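Local coordinates for protein 2-oxoglutarate carboxylase small subunit (Hydrogenobacter thermophilus, PDB 7KCT) that is the biotin carboxylase-like small subunit of a carboxylase, with an ATP-grasp domain, and binds ADP and magnesium, at residues I74-P88 with F99-I111. Numbering follows the deposited sequence.
Sequences IVDLALEVGAEAIHP and FARLCEEKGITFI
Thr109 O takes the N-H of Ile86 at 2.9 Å, and the CA-H of Ala85 also leans on this oxygen. The strands 85-87 and 109-110 run parallel, and Ile86 also gives its carbonyl to Ile111 N, while Thr109 N reaches Glu84 O at 3.0 Å. Beta-branched Ile86 suits the extended backbone and drops its side chain among the helices: CG2 meets Phe99 CZ at 3.7 Å, and CG1 lies against CG2 of Ile108. Phe99 has its ring carbon CG anti to the backbone N (chi1 -177°), which swings the ring off helix 97-105 toward Val75, and Val75 CG2 comes within 3.6 Å of Phe99 CE1. Strand 85-87, helix 97-105 and strand 109-110 form a beta-alpha-beta unit of the Rossmann-like N-terminal domain; strand 109-110 ends the five-stranded sheet, and strand 13-16 flanks 85-87 on its other side. Helices 74-81 and 99-105 cross at -31°, and each closes in a Schellman motif at a glycine, Gly82 and Gly107, a residue at ease with positive phi. Just after Gly107, beta-branched Ile108 has its outer arm folded back (chi2 -65°), which puts its CD1 3.6 Å from Leu79 CD2. At the surface, the aliphatic part of Lys106 crosses Val75, Lys106 CG to Val75 CG1 at 3.7 Å. On the sheet's other face, Ala85 is small enough for Ile111 CD1 to rest on its CB at 3.9 Å.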
ATOM      1  N   ILE A  74      33.620   1.592  -4.717  1.00 28.48           N
ATOM      2  CA  ILE A  74      32.375   2.212  -4.251  1.00 29.15           C
ATOM      3  C   ILE A  74      32.660   3.378  -3.312  1.00 31.49           C
ATOM      4  O   ILE A  74      32.028   4.435  -3.398  1.00 26.02           O
ATOM      5  CB  ILE A  74      31.512   1.136  -3.574  1.00 23.30           C
ATOM      6  CG1 ILE A  74      31.063   0.134  -4.629  1.00 25.43           C
ATOM      7  CG2 ILE A  74      30.288   1.718  -2.912  1.00 25.93           C
ATOM      8  CD1 ILE A  74      30.381  -1.130  -4.089  1.00 26.06           C
ATOM      9  N   VAL A  75      33.611   3.200  -2.392  1.00 28.45           N
ATOM     10  CA  VAL A  75      33.962   4.271  -1.473  1.00 27.03           C
ATOM     11  C   VAL A  75      34.621   5.425  -2.208  1.00 27.93           C
ATOM     12  O   VAL A  75      34.351   6.601  -1.917  1.00 31.76           O
ATOM     13  CB  VAL A  75      34.865   3.725  -0.354  1.00 27.30           C
ATOM     14  CG1 VAL A  75      35.463   4.880   0.406  1.00 32.86           C
ATOM     15  CG2 VAL A  75      34.061   2.859   0.537  1.00 27.87           C
ATOM     16  N   ASP A  76      35.494   5.113  -3.158  1.00 28.46           N
ATOM     17  CA  ASP A  76      36.090   6.138  -4.001  1.00 32.14           C
ATOM     18  C   ASP A  76      35.018   6.919  -4.758  1.00 30.93           C
ATOM     19  O   ASP A  76      35.136   8.137  -4.922  1.00 26.69           O
ATOM     20  CB  ASP A  76      37.048   5.518  -5.013  1.00 29.52           C
ATOM     21  CG  ASP A  76      38.435   5.226  -4.434  1.00 48.67           C
ATOM     22  OD1 ASP A  76      38.707   5.602  -3.267  1.00 49.52           O
ATOM     23  OD2 ASP A  76      39.252   4.607  -5.158  1.00 51.52           O
ATOM     24  N   LEU A  77      34.014   6.228  -5.298  1.00 24.48           N
ATOM     25  CA  LEU A  77      32.964   6.945  -6.043  1.00 29.08           C
ATOM     26  C   LEU A  77      32.204   7.884  -5.132  1.00 24.14           C
ATOM     27  O   LEU A  77      31.888   9.013  -5.514  1.00 26.42           O
ATOM     28  CB  LEU A  77      31.980   5.982  -6.707  1.00 29.24           C
ATOM     29  CG  LEU A  77      30.743   6.530  -7.413  1.00 27.94           C
ATOM     30  CD1 LEU A  77      31.168   7.282  -8.666  1.00 25.43           C
ATOM     31  CD2 LEU A  77      29.817   5.351  -7.743  1.00 31.05           C
ATOM     32  N   ALA A  78      31.883   7.422  -3.926  1.00 24.77           N
ATOM     33  CA  ALA A  78      31.180   8.253  -2.974  1.00 25.59           C
ATOM     34  C   ALA A  78      31.964   9.522  -2.697  1.00 29.36           C
ATOM     35  O   ALA A  78      31.393  10.616  -2.654  1.00 28.31           O
ATOM     36  CB  ALA A  78      30.955   7.485  -1.662  1.00 25.04           C
ATOM     37  N   LEU A  79      33.283   9.405  -2.548  1.00 27.03           N
ATOM     38  CA  LEU A  79      34.099  10.604  -2.379  1.00 31.86           C
ATOM     39  C   LEU A  79      34.046  11.524  -3.610  1.00 28.88           C
ATOM     40  O   LEU A  79      33.937  12.747  -3.464  1.00 31.81           O
ATOM     41  CB  LEU A  79      35.541  10.214  -2.060  1.00 30.70           C
ATOM     42  CG  LEU A  79      35.841   9.571  -0.703  1.00 32.04           C
ATOM     43  CD1 LEU A  79      37.324   9.119  -0.675  1.00 35.87           C
ATOM     44  CD2 LEU A  79      35.496  10.547   0.411  1.00 32.89           C
ATOM     45  N   GLU A  80      34.144  10.959  -4.816  1.00 29.11           N
ATOM     46  CA  GLU A  80      34.180  11.761  -6.051  1.00 29.18           C
ATOM     47  C   GLU A  80      32.902  12.571  -6.273  1.00 29.20           C
ATOM     48  O   GLU A  80      32.943  13.660  -6.867  1.00 32.52           O
ATOM     49  CB  GLU A  80      34.414  10.844  -7.277  1.00 35.13           C
ATOM     50  CG  GLU A  80      35.796  10.130  -7.298  1.00 40.20           C
ATOM     51  CD  GLU A  80      35.830   8.811  -8.109  1.00 51.14           C
ATOM     52  OE1 GLU A  80      34.821   8.412  -8.741  1.00 43.18           O
ATOM     53  OE2 GLU A  80      36.896   8.149  -8.093  1.00 60.66           O
ATOM     54  N   VAL A  81      31.738  12.030  -5.905  1.00 27.71           N
ATOM     55  CA  VAL A  81      30.480  12.745  -6.139  1.00 28.32           C
ATOM     56  C   VAL A  81      29.998  13.512  -4.921  1.00 30.60           C
ATOM     57  O   VAL A  81      28.924  14.114  -4.965  1.00 27.47           O
ATOM     58  CB  VAL A  81      29.372  11.794  -6.637  1.00 26.52           C
ATOM     59  CG1 VAL A  81      29.858  10.978  -7.832  1.00 25.65           C
ATOM     60  CG2 VAL A  81      28.887  10.881  -5.548  1.00 28.56           C
ATOM     61  N   GLY A  82      30.751  13.503  -3.837  1.00 29.89           N
ATOM     62  CA  GLY A  82      30.338  14.175  -2.624  1.00 31.21           C
ATOM     63  C   GLY A  82      29.208  13.537  -1.832  1.00 35.02           C
ATOM     64  O   GLY A  82      28.503  14.250  -1.114  1.00 31.60           O
ATOM     65  N   ALA A  83      29.019  12.208  -1.927  1.00 29.48           N
ATOM     66  CA  ALA A  83      28.098  11.521  -1.032  1.00 28.95           C
ATOM     67  C   ALA A  83      28.700  11.482   0.367  1.00 31.66           C
ATOM     68  O   ALA A  83      29.856  11.100   0.538  1.00 33.13           O
ATOM     69  CB  ALA A  83      27.798  10.089  -1.517  1.00 27.46           C
ATOM     70  N   GLU A  84      27.905  11.821   1.376  1.00 30.87           N
ATOM     71  CA  GLU A  84      28.386  11.842   2.747  1.00 31.03           C
ATOM     72  C   GLU A  84      28.188  10.510   3.460  1.00 31.53           C
ATOM     73  O   GLU A  84      28.764  10.301   4.539  1.00 25.67           O
ATOM     74  CB  GLU A  84      27.692  12.996   3.501  1.00 31.21           C
ATOM     75  CG  GLU A  84      27.827  14.360   2.725  1.00 43.42           C
ATOM     76  CD  GLU A  84      27.008  15.536   3.291  1.00 53.33           C
ATOM     77  OE1 GLU A  84      25.919  15.305   3.847  1.00 43.39           O
ATOM     78  OE2 GLU A  84      27.452  16.706   3.141  1.00 58.60           O
ATOM     79  N   ALA A  85      27.390   9.606   2.888  1.00 24.39           N
ATOM     80  CA  ALA A  85      26.997   8.381   3.554  1.00 19.78           C
ATOM     81  C   ALA A  85      26.630   7.351   2.503  1.00 27.50           C
ATOM     82  O   ALA A  85      26.250   7.694   1.377  1.00 24.24           O
ATOM     83  CB  ALA A  85      25.810   8.603   4.518  1.00 24.73           C
ATOM     84  N   ILE A  86      26.769   6.085   2.891  1.00 26.56           N
ATOM     85  CA  ILE A  86      26.506   4.934   2.035  1.00 27.27           C
ATOM     86  C   ILE A  86      25.545   4.012   2.756  1.00 27.96           C
ATOM     87  O   ILE A  86      25.777   3.645   3.919  1.00 25.76           O
ATOM     88  CB  ILE A  86      27.782   4.156   1.668  1.00 24.84           C
ATOM     89  CG1 ILE A  86      28.717   4.964   0.788  1.00 22.40           C
ATOM     90  CG2 ILE A  86      27.510   2.844   0.867  1.00 32.82           C
ATOM     91  CD1 ILE A  86      29.998   4.285   0.401  1.00 28.42           C
ATOM     92  N   HIS A  87      24.468   3.631   2.074  1.00 24.42           N
ATOM     93  CA  HIS A  87      23.596   2.614   2.619  1.00 26.14           C
ATOM     94  C   HIS A  87      23.852   1.294   1.895  1.00 24.75           C
ATOM     95  O   HIS A  87      23.708   1.263   0.662  1.00 24.75           O
ATOM     96  CB  HIS A  87      22.118   3.026   2.497  1.00 24.49           C
ATOM     97  CG  HIS A  87      21.218   2.195   3.357  1.00 21.46           C
ATOM     98  ND1 HIS A  87      21.250   0.825   3.312  1.00 23.83           N
ATOM     99  CD2 HIS A  87      20.258   2.518   4.254  1.00 26.10           C
ATOM    100  CE1 HIS A  87      20.372   0.335   4.162  1.00 27.38           C
ATOM    101  NE2 HIS A  87      19.757   1.341   4.746  1.00 29.17           N
ATOM    102  N   PRO A  88      24.271   0.208   2.559  1.00 24.34           N
ATOM    103  CA  PRO A  88      24.610  -1.030   1.837  1.00 25.15           C
ATOM    104  C   PRO A  88      23.439  -1.957   1.529  1.00 23.75           C
ATOM    105  O   PRO A  88      23.641  -2.998   0.888  1.00 27.37           O
ATOM    106  CB  PRO A  88      25.569  -1.718   2.805  1.00 26.91           C
ATOM    107  CG  PRO A  88      24.977  -1.443   4.143  1.00 30.66           C
ATOM    108  CD  PRO A  88      24.464   0.029   4.013  1.00 28.91           C
ATOM    109  N   PHE A  99      34.490  -3.200   4.241  1.00 29.62           N
ATOM    110  CA  PHE A  99      33.762  -2.088   3.626  1.00 28.52           C
ATOM    111  C   PHE A  99      33.380  -1.050   4.677  1.00 29.24           C
ATOM    112  O   PHE A  99      33.625   0.149   4.499  1.00 30.13           O
ATOM    113  CB  PHE A  99      32.536  -2.628   2.882  1.00 29.08           C
ATOM    114  CG  PHE A  99      31.721  -1.571   2.123  1.00 29.57           C
ATOM    115  CD1 PHE A  99      32.319  -0.682   1.241  1.00 28.33           C
ATOM    116  CD2 PHE A  99      30.335  -1.524   2.263  1.00 32.31           C
ATOM    117  CE1 PHE A  99      31.556   0.262   0.538  1.00 32.13           C
ATOM    118  CE2 PHE A  99      29.569  -0.597   1.553  1.00 32.71           C
ATOM    119  CZ  PHE A  99      30.201   0.306   0.691  1.00 31.09           C
ATOM    120  N   ALA A 100      32.809  -1.491   5.802  1.00 31.50           N
ATOM    121  CA  ALA A 100      32.323  -0.554   6.822  1.00 25.31           C
ATOM    122  C   ALA A 100      33.462   0.281   7.427  1.00 33.99           C
ATOM    123  O   ALA A 100      33.296   1.484   7.723  1.00 30.34           O
ATOM    124  CB  ALA A 100      31.599  -1.349   7.912  1.00 28.37           C
ATOM    125  N   ARG A 101      34.627  -0.342   7.587  1.00 31.51           N
ATOM    126  CA  ARG A 101      35.832   0.291   8.113  1.00 35.44           C
ATOM    127  C   ARG A 101      36.521   1.181   7.071  1.00 30.60           C
ATOM    128  O   ARG A 101      37.081   2.210   7.427  1.00 32.61           O
ATOM    129  CB  ARG A 101      36.827  -0.770   8.619  1.00 30.09           C
ATOM    130  CG  ARG A 101      38.022  -0.076   9.339  1.00 41.96           C
ATOM    131  CD  ARG A 101      38.874  -1.035  10.120  1.00 41.92           C
ATOM    132  NE  ARG A 101      39.972  -1.568   9.324  1.00 43.22           N
ATOM    133  CZ  ARG A 101      41.126  -0.923   9.114  1.00 54.50           C
ATOM    134  NH1 ARG A 101      41.330   0.287   9.634  1.00 50.36           N
ATOM    135  NH2 ARG A 101      42.086  -1.480   8.382  1.00 58.56           N
ATOM    136  N   LEU A 102      36.561   0.773   5.801  1.00 26.85           N
ATOM    137  CA  LEU A 102      37.039   1.667   4.755  1.00 32.64           C
ATOM    138  C   LEU A 102      36.207   2.953   4.718  1.00 33.28           C
ATOM    139  O   LEU A 102      36.768   4.059   4.660  1.00 30.88           O
ATOM    140  CB  LEU A 102      37.033   0.938   3.422  1.00 31.07           C
ATOM    141  CG  LEU A 102      37.742   1.626   2.270  1.00 36.40           C
ATOM    142  CD1 LEU A 102      39.250   1.843   2.580  1.00 37.65           C
ATOM    143  CD2 LEU A 102      37.575   0.782   1.004  1.00 33.34           C
ATOM    144  N   CYS A 103      34.882   2.844   4.850  1.00 25.70           N
ATOM    145  CA  CYS A 103      34.061   4.054   4.927  1.00 28.09           C
ATOM    146  C   CYS A 103      34.562   4.986   6.017  1.00 36.85           C
ATOM    147  O   CYS A 103      34.755   6.188   5.779  1.00 31.78           O
ATOM    148  CB  CYS A 103      32.591   3.716   5.199  1.00 29.81           C
ATOM    149  SG  CYS A 103      31.733   3.016   3.772  1.00 31.26           S
ATOM    150  N   GLU A 104      34.784   4.441   7.224  1.00 30.89           N
ATOM    151  CA  GLU A 104      35.260   5.257   8.333  1.00 31.78           C
ATOM    152  C   GLU A 104      36.610   5.890   8.011  1.00 28.36           C
ATOM    153  O   GLU A 104      36.819   7.077   8.241  1.00 31.97           O
ATOM    154  CB  GLU A 104      35.367   4.421   9.615  1.00 39.13           C
ATOM    155  CG  GLU A 104      35.918   5.189  10.810  1.00 40.09           C
ATOM    156  CD  GLU A 104      35.940   4.346  12.092  1.00 44.29           C
ATOM    157  OE1 GLU A 104      35.041   4.518  12.943  1.00 43.38           O
ATOM    158  OE2 GLU A 104      36.876   3.548  12.267  1.00 41.87           O
ATOM    159  N   GLU A 105      37.547   5.122   7.489  1.00 32.51           N
ATOM    160  CA  GLU A 105      38.861   5.699   7.225  1.00 32.18           C
ATOM    161  C   GLU A 105      38.805   6.850   6.230  1.00 37.27           C
ATOM    162  O   GLU A 105      39.629   7.767   6.300  1.00 33.23           O
ATOM    163  CB  GLU A 105      39.805   4.623   6.728  1.00 35.99           C
ATOM    164  CG  GLU A 105      40.078   3.543   7.800  1.00 42.17           C
ATOM    165  N   LYS A 106      37.839   6.833   5.316  1.00 35.61           N
ATOM    166  CA  LYS A 106      37.741   7.833   4.272  1.00 33.40           C
ATOM    167  C   LYS A 106      36.799   8.957   4.623  1.00 30.84           C
ATOM    168  O   LYS A 106      36.570   9.824   3.782  1.00 35.39           O
ATOM    169  CB  LYS A 106      37.294   7.187   2.964  1.00 33.47           C
ATOM    170  CG  LYS A 106      38.242   6.123   2.469  1.00 37.65           C
ATOM    171  CD  LYS A 106      39.605   6.673   2.146  1.00 46.22           C
ATOM    172  CE  LYS A 106      40.305   5.776   1.146  1.00 49.32           C
ATOM    173  NZ  LYS A 106      41.705   6.202   0.913  1.00 60.16           N
ATOM    174  N   GLY A 107      36.209   8.940   5.816  1.00 30.67           N
ATOM    175  CA  GLY A 107      35.306   9.987   6.217  1.00 35.53           C
ATOM    176  C   GLY A 107      33.903   9.881   5.669  1.00 39.35           C
ATOM    177  O   GLY A 107      33.179  10.886   5.652  1.00 33.17           O
ATOM    178  N   ILE A 108      33.487   8.693   5.243  1.00 33.98           N
ATOM    179  CA  ILE A 108      32.130   8.441   4.736  1.00 31.11           C
ATOM    180  C   ILE A 108      31.351   7.724   5.825  1.00 34.64           C
ATOM    181  O   ILE A 108      31.865   6.779   6.432  1.00 36.36           O
ATOM    182  CB  ILE A 108      32.169   7.575   3.465  1.00 34.32           C
ATOM    183  CG1 ILE A 108      32.994   8.243   2.378  1.00 34.76           C
ATOM    184  CG2 ILE A 108      30.756   7.271   2.927  1.00 33.81           C
ATOM    185  CD1 ILE A 108      32.400   9.512   1.879  1.00 35.21           C
ATOM    186  N   THR A 109      30.114   8.139   6.073  1.00 30.62           N
ATOM    187  CA  THR A 109      29.318   7.478   7.111  1.00 28.98           C
ATOM    188  C   THR A 109      28.682   6.187   6.547  1.00 29.97           C
ATOM    189  O   THR A 109      27.885   6.221   5.591  1.00 26.51           O
ATOM    190  CB  THR A 109      28.252   8.433   7.664  1.00 30.87           C
ATOM    191  OG1 THR A 109      28.863   9.593   8.246  1.00 31.88           O
ATOM    192  CG2 THR A 109      27.409   7.800   8.767  1.00 34.92           C
ATOM    193  N   PHE A 110      29.054   5.048   7.124  1.00 31.01           N
ATOM    194  CA  PHE A 110      28.402   3.760   6.843  1.00 29.73           C
ATOM    195  C   PHE A 110      27.073   3.714   7.605  1.00 34.43           C
ATOM    196  O   PHE A 110      27.064   3.879   8.830  1.00 27.75           O
ATOM    197  CB  PHE A 110      29.353   2.622   7.245  1.00 31.07           C
ATOM    198  CG  PHE A 110      28.838   1.232   6.929  1.00 30.24           C
ATOM    199  CD1 PHE A 110      29.002   0.710   5.669  1.00 32.09           C
ATOM    200  CD2 PHE A 110      28.224   0.443   7.908  1.00 31.75           C
ATOM    201  CE1 PHE A 110      28.542  -0.562   5.361  1.00 31.85           C
ATOM    202  CE2 PHE A 110      27.735  -0.836   7.598  1.00 24.70           C
ATOM    203  CZ  PHE A 110      27.883  -1.326   6.334  1.00 26.96           C
ATOM    204  N   ILE A 111      25.951   3.510   6.896  1.00 26.37           N
ATOM    205  CA  ILE A 111      24.611   3.463   7.514  1.00 22.87           C
ATOM    206  C   ILE A 111      24.385   2.018   7.964  1.00 29.57           C
ATOM    207  O   ILE A 111      23.893   1.152   7.209  1.00 27.43           O
ATOM    208  CB  ILE A 111      23.521   3.966   6.557  1.00 26.77           C
ATOM    209  CG1 ILE A 111      23.791   5.436   6.199  1.00 24.47           C
ATOM    210  CG2 ILE A 111      22.128   3.789   7.156  1.00 26.80           C
ATOM    211  CD1 ILE A 111      22.957   5.951   5.020  1.00 27.09           C
TER